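Local coordinates for protein lysozyme (Asticcacaulis excentricus, PDB 6H9D) that belongs to the phage lysozyme family, whose members hydrolyse the glycan strands of peptidoglycan, and probably serves bacterial cell morphogenesis and stalk synthesis, at residues Ala46-Ala50 and Glu51-Ala55; Phe59-Leu62 and Pro63-Glu66; Phe89-Gly92 and Ile93-Gly97; Thr129-Ala133 and Pro134-Arg138. All blocks are in the same frame, centred on the assembly; numbering follows the deposited sequence.

Contact 1 of 4, residues Ala46-Ala50 and Glu51-Ala55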
# COMPACT_ATOMS: atom_id res chain seq x y z
N ALA A 46 -22.33 9.62 -5.67
CA ALA A 46 -22.24 8.24 -5.14
C ALA A 46 -22.05 8.26 -3.63
O ALA A 46 -21.46 9.18 -3.11
CB ALA A 46 -21.13 7.49 -5.82
N ARG A 47 -22.57 7.24 -2.95
CA ARG A 47 -22.43 7.11 -1.49
C ARG A 47 -21.99 5.67 -1.19
O ARG A 47 -22.40 4.78 -1.93
CB ARG A 47 -23.75 7.44 -0.79
CG ARG A 47 -24.24 8.87 -0.94
CD ARG A 47 -25.56 9.14 -0.21
NE ARG A 47 -25.69 10.43 0.48
CZ ARG A 47 -26.59 10.71 1.42
NH1 ARG A 47 -27.33 9.75 1.95
NH2 ARG A 47 -26.75 11.95 1.84
N VAL A 48 -21.18 5.47 -0.16
CA VAL A 48 -20.74 4.09 0.18
C VAL A 48 -20.83 3.84 1.68
O VAL A 48 -20.63 4.75 2.46
CB VAL A 48 -19.29 3.82 -0.24
CG1 VAL A 48 -19.10 3.77 -1.74
CG2 VAL A 48 -18.34 4.81 0.39
N THR A 49 -21.12 2.60 2.04
CA THR A 49 -21.01 2.15 3.44
C THR A 49 -19.57 1.68 3.66
O THR A 49 -18.82 1.55 2.69
CB THR A 49 -21.92 0.95 3.71
OG1 THR A 49 -21.52 -0.11 2.85
CG2 THR A 49 -23.38 1.24 3.45
N ALA A 50 -19.20 1.42 4.91
CA ALA A 50 -17.85 0.91 5.19
C ALA A 50 -17.66 -0.39 4.40
O ALA A 50 -16.61 -0.59 3.87
CB ALA A 50 -17.70 0.69 6.67
N GLU A 51 -18.71 -1.21 4.30
CA GLU A 51 -18.70 -2.50 3.53
C GLU A 51 -18.40 -2.23 2.04
O GLU A 51 -17.59 -2.92 1.41
CB GLU A 51 -20.05 -3.22 3.69
CG GLU A 51 -20.00 -4.75 3.71
CD GLU A 51 -21.29 -5.47 3.31
OE1 GLU A 51 -22.39 -4.91 3.52
OE2 GLU A 51 -21.21 -6.59 2.73
N ASP A 52 -19.09 -1.25 1.46
CA ASP A 52 -18.89 -0.90 0.05
C ASP A 52 -17.44 -0.40 -0.17
O ASP A 52 -16.80 -0.72 -1.17
CB ASP A 52 -19.87 0.19 -0.39
CG ASP A 52 -21.35 -0.16 -0.40
OD1 ASP A 52 -21.68 -1.34 -0.34
OD2 ASP A 52 -22.17 0.78 -0.44
N ALA A 53 -16.93 0.42 0.76
CA ALA A 53 -15.59 1.00 0.66
C ALA A 53 -14.54 -0.12 0.73
O ALA A 53 -13.53 -0.05 0.04
CB ALA A 53 -15.39 2.03 1.74
N ASP A 54 -14.80 -1.14 1.55
CA ASP A 54 -13.92 -2.33 1.65
C ASP A 54 -13.81 -3.01 0.29
O ASP A 54 -12.73 -3.34 -0.16
CB ASP A 54 -14.41 -3.32 2.71
CG ASP A 54 -13.47 -4.50 2.90
OD1 ASP A 54 -13.61 -5.48 2.17
OD2 ASP A 54 -12.59 -4.42 3.77
N ALA A 55 -14.97 -3.20 -0.37
CA ALA A 55 -15.01 -3.84 -1.67
C ALA A 55 -14.18 -3.04 -2.67
O ALA A 55 -13.37 -3.61 -3.37
CB ALA A 55 -16.43 -4.02 -2.13
O HOH W 1 -23.20 -2.49 2.53

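Contact 2 of 4, residues Phe59-Leu62 and Pro63-Glu66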
# COMPACT_ATOMS: atom_id res chain seq x y z
N PHE A 59 -10.69 -3.82 -4.89
CA PHE A 59 -10.49 -3.62 -6.34
C PHE A 59 -9.18 -2.88 -6.60
O PHE A 59 -8.40 -3.26 -7.43
CB PHE A 59 -11.62 -2.82 -6.98
CG PHE A 59 -12.97 -3.49 -7.01
CD1 PHE A 59 -13.09 -4.87 -6.94
CD2 PHE A 59 -14.12 -2.73 -7.16
CE1 PHE A 59 -14.34 -5.47 -6.97
CE2 PHE A 59 -15.37 -3.33 -7.21
CZ PHE A 59 -15.48 -4.70 -7.13
N ASP A 60 -8.94 -1.80 -5.85
CA ASP A 60 -7.76 -0.96 -6.04
C ASP A 60 -6.49 -1.78 -5.73
O ASP A 60 -5.41 -1.48 -6.22
CB ASP A 60 -7.89 0.32 -5.22
CG ASP A 60 -8.94 1.29 -5.76
OD1 ASP A 60 -9.17 1.27 -6.98
OD2 ASP A 60 -9.56 2.02 -4.95
N LEU A 61 -6.60 -2.77 -4.85
CA LEU A 61 -5.42 -3.56 -4.44
C LEU A 61 -5.10 -4.69 -5.44
O LEU A 61 -4.00 -5.19 -5.41
CB LEU A 61 -5.67 -4.14 -3.05
CG LEU A 61 -5.65 -3.12 -1.91
CD1 LEU A 61 -6.04 -3.78 -0.60
CD2 LEU A 61 -4.29 -2.46 -1.83
N LEU A 62 -6.04 -5.06 -6.33
CA LEU A 62 -5.86 -6.18 -7.26
C LEU A 62 -4.55 -6.03 -8.03
O LEU A 62 -3.78 -6.99 -8.06
CB LEU A 62 -7.04 -6.29 -8.23
CG LEU A 62 -8.33 -6.86 -7.65
CD1 LEU A 62 -9.46 -6.79 -8.67
CD2 LEU A 62 -8.14 -8.30 -7.18
N PRO A 63 -4.24 -4.90 -8.69
CA PRO A 63 -2.99 -4.76 -9.41
C PRO A 63 -1.75 -4.73 -8.52
O PRO A 63 -0.66 -5.11 -8.97
CB PRO A 63 -3.11 -3.45 -10.19
CG PRO A 63 -4.23 -2.70 -9.51
CD PRO A 63 -5.13 -3.74 -8.88
N ILE A 64 -1.91 -4.32 -7.26
CA ILE A 64 -0.79 -4.40 -6.30
C ILE A 64 -0.49 -5.87 -5.97
O ILE A 64 0.69 -6.25 -5.91
CB ILE A 64 -1.08 -3.61 -5.00
CG1 ILE A 64 -1.66 -2.21 -5.28
CG2 ILE A 64 0.18 -3.56 -4.17
CD1 ILE A 64 -0.76 -1.33 -6.12
N VAL A 65 -1.54 -6.64 -5.67
CA VAL A 65 -1.43 -8.07 -5.38
C VAL A 65 -0.74 -8.78 -6.57
O VAL A 65 0.16 -9.61 -6.38
CB VAL A 65 -2.81 -8.67 -5.04
CG1 VAL A 65 -2.84 -10.21 -5.07
CG2 VAL A 65 -3.31 -8.16 -3.70
N GLU A 66 -1.14 -8.42 -7.79
CA GLU A 66 -0.53 -8.96 -9.02
C GLU A 66 0.94 -8.57 -9.10
O GLU A 66 1.78 -9.43 -9.35
CB GLU A 66 -1.30 -8.46 -10.24
CG GLU A 66 -2.63 -9.16 -10.39
CD GLU A 66 -2.48 -10.67 -10.45
OE1 GLU A 66 -1.80 -11.15 -11.38
OE2 GLU A 66 -3.00 -11.36 -9.55

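Contact 3 of 4, residues Phe89-Gly92 and Ile93-Gly97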
# COMPACT_ATOMS: atom_id res chain seq x y z
N PHE A 89 1.42 -0.59 -2.41
CA PHE A 89 0.26 0.28 -2.58
C PHE A 89 0.63 1.73 -2.28
O PHE A 89 0.21 2.66 -2.98
CB PHE A 89 -0.90 -0.19 -1.70
CG PHE A 89 -2.20 0.56 -1.89
CD1 PHE A 89 -2.79 0.65 -3.14
CD2 PHE A 89 -2.84 1.15 -0.81
CE1 PHE A 89 -3.99 1.33 -3.31
CE2 PHE A 89 -4.03 1.85 -0.98
CZ PHE A 89 -4.62 1.91 -2.22
N ASN A 90 1.42 1.93 -1.23
CA ASN A 90 1.72 3.26 -0.75
C ASN A 90 2.72 3.94 -1.69
O ASN A 90 2.56 5.11 -1.99
CB ASN A 90 2.26 3.20 0.69
CG ASN A 90 2.59 4.55 1.26
OD1 ASN A 90 3.66 4.74 1.81
ND2 ASN A 90 1.68 5.50 1.12
N ILE A 91 3.78 3.24 -2.12
CA ILE A 91 4.86 3.92 -2.88
C ILE A 91 4.60 3.79 -4.39
O ILE A 91 5.26 4.45 -5.19
CB ILE A 91 6.26 3.42 -2.49
CG1 ILE A 91 6.55 2.00 -2.98
CG2 ILE A 91 6.49 3.54 -0.99
CD1 ILE A 91 8.01 1.66 -3.01
N GLY A 92 3.66 2.93 -4.79
CA GLY A 92 3.36 2.68 -6.20
C GLY A 92 4.20 1.53 -6.77
O GLY A 92 5.32 1.29 -6.36
N ILE A 93 3.63 0.85 -7.76
CA ILE A 93 4.23 -0.33 -8.36
C ILE A 93 5.57 0.02 -9.00
O ILE A 93 6.52 -0.75 -8.88
CB ILE A 93 3.28 -0.97 -9.38
CG1 ILE A 93 2.15 -1.72 -8.70
CG2 ILE A 93 4.05 -1.86 -10.35
CD1 ILE A 93 0.97 -1.99 -9.60
N GLU A 94 5.64 1.16 -9.70
CA GLU A 94 6.85 1.54 -10.42
C GLU A 94 8.02 1.67 -9.44
O GLU A 94 9.07 1.09 -9.62
CB GLU A 94 6.63 2.86 -11.18
CG GLU A 94 7.90 3.35 -11.88
CD GLU A 94 7.74 4.63 -12.69
OE1 GLU A 94 6.60 4.93 -13.09
OE2 GLU A 94 8.75 5.31 -12.90
N ALA A 95 7.83 2.49 -8.40
CA ALA A 95 8.87 2.70 -7.40
C ALA A 95 9.22 1.37 -6.72
O ALA A 95 10.39 1.10 -6.40
CB ALA A 95 8.40 3.75 -6.43
N PHE A 96 8.21 0.54 -6.47
CA PHE A 96 8.43 -0.74 -5.79
C PHE A 96 9.36 -1.62 -6.63
O PHE A 96 10.32 -2.18 -6.13
CB PHE A 96 7.13 -1.48 -5.51
CG PHE A 96 7.30 -2.79 -4.80
CD1 PHE A 96 7.80 -2.83 -3.50
CD2 PHE A 96 6.95 -3.98 -5.40
CE1 PHE A 96 7.98 -4.04 -2.85
CE2 PHE A 96 7.11 -5.19 -4.75
CZ PHE A 96 7.63 -5.21 -3.47
N GLY A 97 9.03 -1.72 -7.93
CA GLY A 97 9.84 -2.46 -8.91
C GLY A 97 11.31 -2.11 -8.85
O GLY A 97 12.15 -2.97 -9.08
O HOH W 2 5.63 4.33 -7.88

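Contact 4 of 4, residues Thr129-Ala133 and Pro134-Arg138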
# COMPACT_ATOMS: atom_id res chain seq x y z
N THR A 129 14.51 17.62 1.22
CA THR A 129 13.92 16.41 1.78
C THR A 129 13.28 16.72 3.12
O THR A 129 13.91 17.34 3.98
CB THR A 129 15.00 15.34 2.03
OG1 THR A 129 15.56 15.00 0.76
CG2 THR A 129 14.49 14.09 2.69
N TYR A 130 12.02 16.31 3.28
CA TYR A 130 11.30 16.44 4.54
C TYR A 130 10.79 15.06 4.97
O TYR A 130 10.23 14.32 4.16
CB TYR A 130 10.13 17.41 4.39
CG TYR A 130 10.54 18.85 4.23
CD1 TYR A 130 10.88 19.36 2.98
CD2 TYR A 130 10.62 19.70 5.32
CE1 TYR A 130 11.25 20.68 2.83
CE2 TYR A 130 11.00 21.03 5.17
CZ TYR A 130 11.29 21.53 3.92
OH TYR A 130 11.65 22.83 3.76
N VAL A 131 11.07 14.70 6.22
CA VAL A 131 10.60 13.41 6.78
C VAL A 131 9.11 13.58 7.02
O VAL A 131 8.74 14.65 7.49
CB VAL A 131 11.32 13.08 8.09
CG1 VAL A 131 10.82 13.99 9.19
CG2 VAL A 131 11.11 11.64 8.49
N LEU A 132 8.32 12.58 6.66
CA LEU A 132 6.87 12.64 6.89
C LEU A 132 6.54 11.78 8.12
O LEU A 132 6.70 10.58 8.06
CB LEU A 132 6.13 12.19 5.64
CG LEU A 132 6.39 13.02 4.39
CD1 LEU A 132 5.71 12.43 3.18
CD2 LEU A 132 5.95 14.45 4.58
N ALA A 133 6.10 12.43 9.19
CA ALA A 133 5.75 11.73 10.44
C ALA A 133 4.78 10.59 10.15
O ALA A 133 5.01 9.50 10.64
CB ALA A 133 5.17 12.72 11.42
N PRO A 134 3.71 10.77 9.35
CA PRO A 134 2.81 9.67 9.02
C PRO A 134 3.50 8.45 8.39
O PRO A 134 3.07 7.39 8.63
CB PRO A 134 1.83 10.31 8.04
CG PRO A 134 1.80 11.73 8.47
CD PRO A 134 3.24 12.03 8.81
N LEU A 135 4.53 8.67 7.57
CA LEU A 135 5.22 7.55 6.91
C LEU A 135 6.07 6.81 7.94
O LEU A 135 6.21 5.61 7.81
CB LEU A 135 6.02 8.10 5.72
CG LEU A 135 5.16 8.64 4.57
CD1 LEU A 135 6.03 9.05 3.40
CD2 LEU A 135 4.12 7.64 4.13
N ILE A 136 6.60 7.51 8.93
CA ILE A 136 7.37 6.83 10.02
C ILE A 136 6.41 5.86 10.71
O ILE A 136 6.77 4.73 10.92
CB ILE A 136 7.95 7.83 11.03
CG1 ILE A 136 8.89 8.84 10.38
CG2 ILE A 136 8.61 7.10 12.18
CD1 ILE A 136 10.14 8.24 9.86
N ARG A 137 5.21 6.33 11.02
CA ARG A 137 4.18 5.49 11.67
C ARG A 137 3.81 4.33 10.74
O ARG A 137 3.77 3.19 11.19
CB ARG A 137 2.96 6.34 12.00
CG ARG A 137 3.21 7.44 13.03
CD ARG A 137 1.94 8.12 13.51
NE ARG A 137 0.99 7.22 14.16
CZ ARG A 137 -0.23 7.55 14.56
NH1 ARG A 137 -0.75 8.72 14.27
NH2 ARG A 137 -0.93 6.68 15.25
N ARG A 138 3.58 4.64 9.47
CA ARG A 138 3.18 3.62 8.51
C ARG A 138 4.25 2.52 8.39
O ARG A 138 3.93 1.35 8.44
CB ARG A 138 2.86 4.23 7.14
CG ARG A 138 2.36 3.20 6.15
CD ARG A 138 1.84 3.79 4.85
NE ARG A 138 1.27 2.74 4.04
CZ ARG A 138 0.09 2.80 3.47
NH1 ARG A 138 -0.61 3.92 3.54
NH2 ARG A 138 -0.40 1.74 2.84

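Contact 1 of 4, residues Ala46-Ala50 and Glu51-Ala55
E51 meets T49 through both its chain and a water: its CB lies 3.5 Å from T49 OG1, and water 1 donates to E51 OE1 while also hydrogen-bonding to T49 OG1. Glutamate suits this first turn, since an acid there would probably gain from the positive end of the helix. D52 answers T49 twice. Its backbone D52 N donates to T49 OG1 over 3.0 Å, in a fairly straight bond (162°). That is possible because the threonine hydroxyl sits between its own backbone N and carbonyl carbon (chi1 60°), turned towards the start of the helix. In return D52 OD2 accepts from T49 N at 3.3 Å, the donor standing well above the carboxylate plane. The short aspartate chain also lays its CB against V48, with 3.7 Å between the two CB atoms. At A53 the regular helix pattern takes over, A53 N donating to T49 O. The small A53 CB lies 4.3 Å from V48 CG2 and packs inward on L20 and Y36. D54 N continues the pattern to A50 O, but its carboxylate turns away to form salt bridges with R58 and K15. The reciprocal bonds of T49 and D52 are a capping box, and V48 with A53, on the two sides of it, occupies the positions of a hydrophobic staple at the start of helix 50-71.

Contact 2 of 4, residues Phe59-Leu62 and Pro63-Glu66
L61 O takes the shortest sound polar bond of this turn: V65 N donates to it over 2.9 Å, nearly straight at 170° and with the donor almost in line with the carbonyl. The branch V65 CG2 lies beside this oxygen at 3.5 Å and probably helps to shield it. One residue on, E66 N donates to L62 O at 3.0 Å, and E66 CG rests 3.4 Å from the same oxygen. The glutamate chain then bends at its second torsion (chi2 -57°), and beyond this turn its carboxylate forms a salt bridge with R3, near the start of the chain.

P63 breaks the pattern. Its nitrogen carries no hydrogen, so P63 CD sits 3.6 Å from F59 O where a helical N-H would otherwise donate; F59 O accepts instead from L62 N, at 3.2 Å. I64 N likewise makes no bond to the turn before, and the helix is kinked here. The proline ring itself is exposed and, as the peptide link requires, lies close to L62 CB.

On the inner side L61 and I64 lie one turn apart, L61 CD2 being 4.3 Å from I64 CG1. Their branched hydrocarbon chains suit a buried surface: I64 packs on V85 and C88 of helix 78-91, and L61 on I6. D60 turns its carboxylate to H38. The arrangement is that of a proline kink within an amphipathic helix, here the long helix 50-71, which as in T4 lysozyme probably links the strand-bearing lobe to the helical one.

Contact 3 of 4, residues Phe89-Gly92 and Ile93-Gly97
G92 O accepts from F96 N over 3.0 Å, within the carbonyl plane, in the bond that closes the first turn of helix 93-97. Just before it, helix 78-91 ends at I91 and the chain swings away at G92, whose phi of 90° is positive. With the extended psi that goes with it, this conformation is readily open to glycine, which has no CB to crowd the preceding carbonyl of I91. G92 is at once the first residue beyond one helix and the N-cap of the next.

As glycine it brings no hydroxyl or carboxylate to cap the new helix. Water 2 serves A95 N in place of such a cap, accepting from it at 2.9 Å and donating to I91 O at 2.7 Å. The water thus joins the last carbonyl of one helix to an early N-H of the other. A95 CB also sits 3.4 Å from I91 O, a close approach that suits a small residue.

The side chain of I91 reaches over the turn. With CG1 placed between its backbone N and carbonyl carbon (chi1 71°), I91 CD1 comes to 4.0 Å from A95 CB and 4.1 Å from F96 CB. I91 and F96 take the two places of a hydrophobic staple about the N-cap. W120 packs on both I91 and A95, while the ring of F96 leads inward to L71 and F87.

The chemistry implies a sharp turn across which a backbone bond, a bridging water and hydrocarbon packing join the two helices.

Contact 4 of 4, residues Thr129-Ala133 and Pro134-Arg138
The flat peptide between L132 and A133 meets the new helix at its oxygen edge: L132 O receives I136 N in the carbonyl plane at 3.2 Å, and L135 N adds a weak bond to the same oxygen, bent to 128°. I136 CG1 lies 3.6 Å from this oxygen as well. The puckered ring of P134 follows, its CD corner beside A133 CB with the closeness normal between a residue and a following proline. A proline is at ease in this first turn, where its nitrogen would have no helical acceptor to serve. The next peptide carries A133 O, to which R137 N donates in a fairly straight bond (165°).

Hydrocarbon contacts lie on two sides of the turn. L132 and L135 run side by side, pointing the same way, and their CD1 atoms are pressed to 3.4 Å, tighter than usual for two carbons. L135 CG also lies 3.8 Å from L132 CB, so the pair touches along its length. L135 packs on T121 too, and L132 on A123 of the partner strand 122-125. V131 and I136 cross at about a right angle, with V131 CG2 3.8 Å from I136 CD1.

Since L132 holds the N-cap position, V131 and I136 occupy the sites of a hydrophobic staple. Leucine has no polar group with which to cap a helix, so the passage from strand 128-131 into helix 133-146 rests on apolar contacts and on backbone carbonyls that accept from the first turn.

Overall arrangement
Contacts 1, 3 and 4 each lie at the start of a helix, whereas contact 2 lies within one. Contacts 1 and 2 share helix 50-71, with centres about 17 Å apart. Contacts 2 and 3, about 12 Å apart between centres, touch directly: L61 CD2 lies 3.7 Å from F89 CG, and P63 O is 3.6 Å from I93 CD1, so helix 50-71 packs on the junction at G92. Contact 3 in turn meets contact 4 where N90 CB approaches R138 NE (3.5 Å). Contacts 1 and 4 stand farthest apart, with centres about 28 Å from each other. Contact 2 comes nearest a ligand: a glycerol, probably from the crystallisation liquor, lies about 6 Å from the side chain of D60, the partner of H38.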